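Local coordinates for hexokinase (Schistosoma mansoni, PDB 1BDG), which catalyses the ATP-dependent phosphorylation of glucose and other hexoses to hexose 6-phosphates, the opening step of glycolysis, at residues Asn196-Thr201 with Val245-Trp250; Thr220-Ala225 with Leu281-Val286. All blocks are in the same frame, centred on the assembly; numbering follows the deposited sequence.

Contact 1 of 2, residues Asn196-Thr201 with Val245-Trp250; sequences NDTVGT and VINTEW. With GLC (alpha-D-glucopyranose), chain B.
Asn196 and Asn247 meet amide to amide, their side chains crossing at about a right angle and their planes turned 35° apart. The nearest atoms are Asn196 CG and Asn247 ND2, 3.4 Å apart; the two ND2 groups are both donors, so the pair packs without bonding and each amide turns to other partners. Asn196 ND2 points almost straight (169°) at glucose O3, 3.3 Å away. Asn196 is the N-cap residue of helix 197-206; its OD1 accepts from Thr198 N, above the carbonyl plane, and, on a lone pair, from Thr198 OG1 at 2.7 Å, a double grip that fixes the amide's rotation. Asn247 OD1 accepts from Asn223 ND2, while Asn247 ND2 gives a weak bond to Glu249 OE1. Asp197, its CG held between backbone N and carbonyl carbon (chi1 53°), grips the sugar with both carboxylate oxygens, OD1 taking the O4 hydroxyl at 2.7 Å and OD2, also bonded to Ser144 OG, that of O6 at 2.9 Å. Glu249 likewise accepts from glucose O3 through OE1 and from O2 through OE2. Asn196, Asp197 and Glu249 thus line the glucose pocket, O3 bridging the segments. Within the first turn, Val199 CG1 rests on Val245 CG1 at 3.9 Å. Helix 197-206 lies against the large-subdomain sheet: Thr198 touches Ile217 and Ala225 on strands 212-218 and 222-229, and strand 243-247 runs between 222-229 and 54-55.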
loop_
_atom_site.group_PDB
_atom_site.type_symbol
_atom_site.label_atom_id
_atom_site.label_comp_id
_atom_site.label_asym_id
_atom_site.label_seq_id
_atom_site.Cartn_x
_atom_site.Cartn_y
_atom_site.Cartn_z
ATOM N N ASN A 196 11.098 1.481 -4.468
ATOM C CA ASN A 196 9.843 1.018 -3.883
ATOM C C ASN A 196 8.729 2.012 -4.333
ATOM O O ASN A 196 9.015 3.155 -4.705
ATOM C CB ASN A 196 10.004 0.998 -2.363
ATOM C CG ASN A 196 8.817 0.415 -1.657
ATOM O OD1 ASN A 196 7.964 1.142 -1.137
ATOM N ND2 ASN A 196 8.746 -0.900 -1.626
ATOM N N ASP A 197 7.471 1.604 -4.318
ATOM C CA ASP A 197 6.434 2.533 -4.743
ATOM C C ASP A 197 6.362 3.795 -3.890
ATOM O O ASP A 197 6.248 4.881 -4.433
ATOM C CB ASP A 197 5.055 1.868 -4.891
ATOM C CG ASP A 197 4.606 1.111 -3.648
ATOM O OD1 ASP A 197 5.094 1.372 -2.536
ATOM O OD2 ASP A 197 3.731 0.246 -3.775
ATOM N N THR A 198 6.500 3.679 -2.572
ATOM C CA THR A 198 6.441 4.858 -1.712
ATOM C C THR A 198 7.508 5.858 -2.119
ATOM O O THR A 198 7.230 7.056 -2.270
ATOM C CB THR A 198 6.683 4.486 -0.283
ATOM O OG1 THR A 198 7.818 3.628 -0.222
ATOM C CG2 THR A 198 5.486 3.781 0.286
ATOM N N VAL A 199 8.721 5.340 -2.332
ATOM C CA VAL A 199 9.883 6.143 -2.739
ATOM C C VAL A 199 9.570 6.810 -4.083
ATOM O O VAL A 199 9.728 8.024 -4.235
ATOM C CB VAL A 199 11.172 5.268 -2.830
ATOM C CG1 VAL A 199 12.391 6.134 -3.007
ATOM C CG2 VAL A 199 11.327 4.443 -1.568
ATOM N N GLY A 200 9.048 6.026 -5.025
ATOM C CA GLY A 200 8.689 6.558 -6.323
ATOM C C GLY A 200 7.666 7.662 -6.175
ATOM O O GLY A 200 7.738 8.676 -6.853
ATOM N N THR A 201 6.711 7.478 -5.275
ATOM C CA THR A 201 5.678 8.479 -5.038
ATOM C C THR A 201 6.305 9.747 -4.441
ATOM O O THR A 201 6.070 10.844 -4.941
ATOM C CB THR A 201 4.564 7.913 -4.112
ATOM O OG1 THR A 201 3.957 6.763 -4.728
ATOM C CG2 THR A 201 3.502 8.949 -3.833
ATOM N N VAL A 245 16.078 8.575 1.678
ATOM C CA VAL A 245 14.670 8.268 1.746
ATOM C C VAL A 245 14.587 6.905 2.389
ATOM O O VAL A 245 15.235 5.971 1.932
ATOM C CB VAL A 245 14.007 8.273 0.336
ATOM C CG1 VAL A 245 12.541 7.883 0.433
ATOM C CG2 VAL A 245 14.111 9.658 -0.285
ATOM N N ILE A 246 13.872 6.815 3.503
ATOM C CA ILE A 246 13.708 5.552 4.209
ATOM C C ILE A 246 12.410 4.866 3.816
ATOM O O ILE A 246 11.372 5.511 3.739
ATOM C CB ILE A 246 13.694 5.764 5.745
ATOM C CG1 ILE A 246 15.101 6.083 6.258
ATOM C CG2 ILE A 246 13.183 4.515 6.452
ATOM C CD1 ILE A 246 16.001 4.885 6.363
ATOM N N ASN A 247 12.482 3.570 3.538
ATOM C CA ASN A 247 11.300 2.784 3.208
ATOM C C ASN A 247 10.945 2.088 4.527
ATOM O O ASN A 247 11.555 1.082 4.920
ATOM C CB ASN A 247 11.617 1.767 2.116
ATOM C CG ASN A 247 10.458 0.834 1.823
ATOM O OD1 ASN A 247 9.327 1.063 2.236
ATOM N ND2 ASN A 247 10.741 -0.224 1.097
ATOM N N THR A 248 9.979 2.669 5.231
ATOM C CA THR A 248 9.549 2.181 6.530
ATOM C C THR A 248 9.095 0.747 6.486
ATOM O O THR A 248 9.546 -0.065 7.282
ATOM C CB THR A 248 8.424 3.057 7.093
ATOM O OG1 THR A 248 7.250 2.895 6.290
ATOM C CG2 THR A 248 8.849 4.516 7.072
ATOM N N GLU A 249 8.204 0.448 5.550
ATOM C CA GLU A 249 7.664 -0.895 5.384
ATOM C C GLU A 249 6.909 -1.217 6.689
ATOM O O GLU A 249 7.123 -2.251 7.332
ATOM C CB GLU A 249 8.805 -1.869 5.090
ATOM C CG GLU A 249 8.403 -3.148 4.363
ATOM C CD GLU A 249 7.747 -2.924 3.002
ATOM O OE1 GLU A 249 8.414 -2.440 2.065
ATOM O OE2 GLU A 249 6.561 -3.276 2.865
ATOM N N TRP A 250 6.005 -0.293 7.036
ATOM C CA TRP A 250 5.182 -0.346 8.240
ATOM C C TRP A 250 4.039 -1.347 8.214
ATOM O O TRP A 250 3.333 -1.526 9.213
ATOM C CB TRP A 250 4.643 1.055 8.584
ATOM C CG TRP A 250 3.514 1.610 7.705
ATOM C CD1 TRP A 250 2.742 0.921 6.812
ATOM C CD2 TRP A 250 3.019 2.957 7.697
ATOM N NE1 TRP A 250 1.802 1.747 6.258
ATOM C CE2 TRP A 250 1.946 3.002 6.780
ATOM C CE3 TRP A 250 3.374 4.123 8.382
ATOM C CZ2 TRP A 250 1.216 4.177 6.529
ATOM C CZ3 TRP A 250 2.647 5.292 8.135
ATOM C CH2 TRP A 250 1.582 5.307 7.216
HETATM C C1 GLC B . 2.991 -3.752 0.642
HETATM C C2 GLC B . 4.471 -3.913 0.292
HETATM C C3 GLC B . 5.163 -2.572 0.371
HETATM C C4 GLC B . 4.450 -1.577 -0.529
HETATM C C5 GLC B . 2.996 -1.484 -0.120
HETATM C C6 GLC B . 2.205 -0.554 -1.019
HETATM O O1 GLC B . 2.906 -3.214 1.919
HETATM O O2 GLC B . 5.105 -4.814 1.198
HETATM O O3 GLC B . 6.517 -2.692 -0.039
HETATM O O4 GLC B . 5.066 -0.315 -0.431
HETATM O O5 GLC B . 2.396 -2.777 -0.223
HETATM O O6 GLC B . 1.743 -1.222 -2.174
#

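Contact 2 of 2, residues Thr220-Ala225 with Leu281-Val286; sequences TGTNVA and LYEKMV. With GLC (alpha-D-glucopyranose), chain B; SO4 (sulfate ion), chain C.
Thr222 CG2 reaches the Tyr282 ring at a slant, 4.3 Å from CE2. One face of that ring carries Val286 CG2, 3.9 Å above the plane and shifted toward the rim, and Trp250 meets the ring edge-to-face; the Tyr282 hydroxyl bonds to Leu377 O. The Thr222 methyl packs against Tyr282, Glu283 and Val286, with Val286 CB 4.0 Å from CG2. OG1 stands anti to the backbone N (chi1 -173°), which leaves CG2 to face the 281-286 segment while the hydroxyl bonds with Trp250 NE1. The flat carboxylate of Glu283 arrives on an extended chain. Its OE2 receives Thr222 N on the anti lone pair at 3.0 Å, a bent bond of 136°. Glu283 OE2 also accepts from the glucose O1 hydroxyl, at 2.7 Å. The backbone amide therefore positions an oxygen that holds the anomeric end of the substrate. From the next residue of the strand, Asn223 ND2 donates to glucose O4 at 3.0 Å. Thr220 N and OG1 both grip O4 of a sulfate, probably from the crystallisation liquor. The weakly bonded helical turn at about 283-286 packs beside the start of strand 222-229, with helix 357-389 against Met285 and Val286 and helix 288-304 following.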
loop_
_atom_site.group_PDB
_atom_site.type_symbol
_atom_site.label_atom_id
_atom_site.label_comp_id
_atom_site.label_asym_id
_atom_site.label_seq_id
_atom_site.Cartn_x
_atom_site.Cartn_y
_atom_site.Cartn_z
ATOM N N THR A 220 -3.702 -1.305 -2.508
ATOM C CA THR A 220 -3.783 -2.753 -2.290
ATOM C C THR A 220 -3.052 -3.056 -0.974
ATOM O O THR A 220 -3.446 -3.948 -0.212
ATOM C CB THR A 220 -3.155 -3.551 -3.479
ATOM O OG1 THR A 220 -3.926 -3.323 -4.667
ATOM C CG2 THR A 220 -3.149 -5.049 -3.193
ATOM N N GLY A 221 -2.063 -2.213 -0.681
ATOM C CA GLY A 221 -1.268 -2.318 0.525
ATOM C C GLY A 221 -0.899 -0.947 1.069
ATOM O O GLY A 221 -1.003 0.045 0.361
ATOM N N THR A 222 -0.502 -0.874 2.334
ATOM C CA THR A 222 -0.137 0.396 2.927
ATOM C C THR A 222 1.333 0.410 3.298
ATOM O O THR A 222 1.913 -0.627 3.669
ATOM C CB THR A 222 -1.030 0.752 4.147
ATOM O OG1 THR A 222 -0.732 2.079 4.584
ATOM C CG2 THR A 222 -0.819 -0.204 5.307
ATOM N N ASN A 223 1.948 1.574 3.122
ATOM C CA ASN A 223 3.359 1.780 3.422
ATOM C C ASN A 223 3.680 3.256 3.208
ATOM O O ASN A 223 3.009 3.923 2.435
ATOM C CB ASN A 223 4.235 0.915 2.520
ATOM C CG ASN A 223 5.673 0.906 2.946
ATOM O OD1 ASN A 223 6.023 1.489 3.959
ATOM N ND2 ASN A 223 6.519 0.249 2.181
ATOM N N VAL A 224 4.680 3.764 3.917
ATOM C CA VAL A 224 5.089 5.152 3.801
ATOM C C VAL A 224 6.610 5.189 3.681
ATOM O O VAL A 224 7.309 4.248 4.094
ATOM C CB VAL A 224 4.702 5.969 5.046
ATOM C CG1 VAL A 224 5.735 5.818 6.136
ATOM C CG2 VAL A 224 4.548 7.411 4.690
ATOM N N ALA A 225 7.117 6.279 3.118
ATOM C CA ALA A 225 8.536 6.485 2.946
ATOM C C ALA A 225 8.697 7.947 3.275
ATOM O O ALA A 225 7.792 8.733 3.004
ATOM C CB ALA A 225 8.922 6.222 1.524
ATOM N N LEU A 281 0.704 -7.497 9.819
ATOM C CA LEU A 281 -0.437 -7.303 10.712
ATOM C C LEU A 281 -1.085 -5.908 10.714
ATOM O O LEU A 281 -2.303 -5.772 10.819
ATOM C CB LEU A 281 -0.072 -7.760 12.130
ATOM C CG LEU A 281 0.390 -9.223 12.124
ATOM C CD1 LEU A 281 0.437 -9.784 13.522
ATOM C CD2 LEU A 281 -0.542 -10.062 11.265
ATOM N N TYR A 282 -0.286 -4.867 10.592
ATOM C CA TYR A 282 -0.845 -3.531 10.568
ATOM C C TYR A 282 -1.506 -3.295 9.214
ATOM O O TYR A 282 -2.607 -2.732 9.149
ATOM C CB TYR A 282 0.239 -2.484 10.840
ATOM C CG TYR A 282 -0.201 -1.055 10.633
ATOM C CD1 TYR A 282 -1.055 -0.426 11.530
ATOM C CD2 TYR A 282 0.260 -0.322 9.552
ATOM C CE1 TYR A 282 -1.437 0.900 11.355
ATOM C CE2 TYR A 282 -0.111 1.007 9.373
ATOM C CZ TYR A 282 -0.958 1.608 10.279
ATOM O OH TYR A 282 -1.304 2.919 10.102
ATOM N N GLU A 283 -0.878 -3.782 8.143
ATOM C CA GLU A 283 -1.424 -3.594 6.805
ATOM C C GLU A 283 -2.801 -4.209 6.636
ATOM O O GLU A 283 -3.666 -3.649 5.974
ATOM C CB GLU A 283 -0.490 -4.172 5.751
ATOM C CG GLU A 283 -1.126 -4.260 4.377
ATOM C CD GLU A 283 -0.161 -4.670 3.324
ATOM O OE1 GLU A 283 0.097 -5.878 3.197
ATOM O OE2 GLU A 283 0.349 -3.777 2.626
ATOM N N LYS A 284 -2.986 -5.380 7.219
ATOM C CA LYS A 284 -4.245 -6.093 7.135
ATOM C C LYS A 284 -5.404 -5.366 7.814
ATOM O O LYS A 284 -6.571 -5.730 7.615
ATOM C CB LYS A 284 -4.054 -7.500 7.694
ATOM C CG LYS A 284 -3.205 -8.359 6.791
ATOM C CD LYS A 284 -2.667 -9.576 7.480
ATOM C CE LYS A 284 -2.538 -10.735 6.509
ATOM N NZ LYS A 284 -1.159 -11.203 6.303
ATOM N N MET A 285 -5.083 -4.355 8.626
ATOM C CA MET A 285 -6.098 -3.565 9.323
ATOM C C MET A 285 -6.424 -2.325 8.513
ATOM O O MET A 285 -7.494 -1.760 8.664
ATOM C CB MET A 285 -5.602 -3.106 10.704
ATOM C CG MET A 285 -5.311 -4.206 11.741
ATOM S SD MET A 285 -4.397 -3.615 13.198
ATOM C CE MET A 285 -5.675 -3.216 14.328
ATOM N N VAL A 286 -5.533 -1.976 7.589
ATOM C CA VAL A 286 -5.635 -0.764 6.774
ATOM C C VAL A 286 -5.870 -0.833 5.247
ATOM O O VAL A 286 -6.743 -0.135 4.727
ATOM C CB VAL A 286 -4.372 0.123 7.011
ATOM C CG1 VAL A 286 -4.459 1.413 6.245
ATOM C CG2 VAL A 286 -4.199 0.405 8.473
HETATM C C1 GLC B . 2.991 -3.752 0.642
HETATM C C2 GLC B . 4.471 -3.913 0.292
HETATM C C3 GLC B . 5.163 -2.572 0.371
HETATM C C4 GLC B . 4.450 -1.577 -0.529
HETATM C C5 GLC B . 2.996 -1.484 -0.120
HETATM C C6 GLC B . 2.205 -0.554 -1.019
HETATM O O1 GLC B . 2.906 -3.214 1.919
HETATM O O2 GLC B . 5.105 -4.814 1.198
HETATM O O3 GLC B . 6.517 -2.692 -0.039
HETATM O O4 GLC B . 5.066 -0.315 -0.431
HETATM O O5 GLC B . 2.396 -2.777 -0.223
HETATM O O6 GLC B . 1.743 -1.222 -2.174
HETATM S S SO4 C . -2.051 0.313 -5.737
HETATM O O1 SO4 C . -3.359 0.942 -5.742
HETATM O O2 SO4 C . -1.473 0.344 -7.057
HETATM O O3 SO4 C . -1.174 1.010 -4.826
HETATM O O4 SO4 C . -2.177 -1.052 -5.311
#

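How the contacts relate
Contacts 1 and 2 lie about 12 Å apart, centre to centre, in the large subdomain, and both touch the same glucose. Their segments alternate along the chain, in the order 196-201, 220-225, 245-250, 281-286. The middle two belong to strands 222-229 and 243-247, antiparallel neighbours in one sheet. Near the end of strand 243-247 and the start of 222-229, Thr248 OG1 lies 2.6 Å from Val224 O and Glu249 N lies 2.9 Å from Asn223 OD1, both probable hydrogen bonds that tie the contacts directly. The contacts hold one sugar ring from the large-subdomain side; Thr161 and Lys162 of the small subdomain also bond to it, so the glucose lies between the two subdomains.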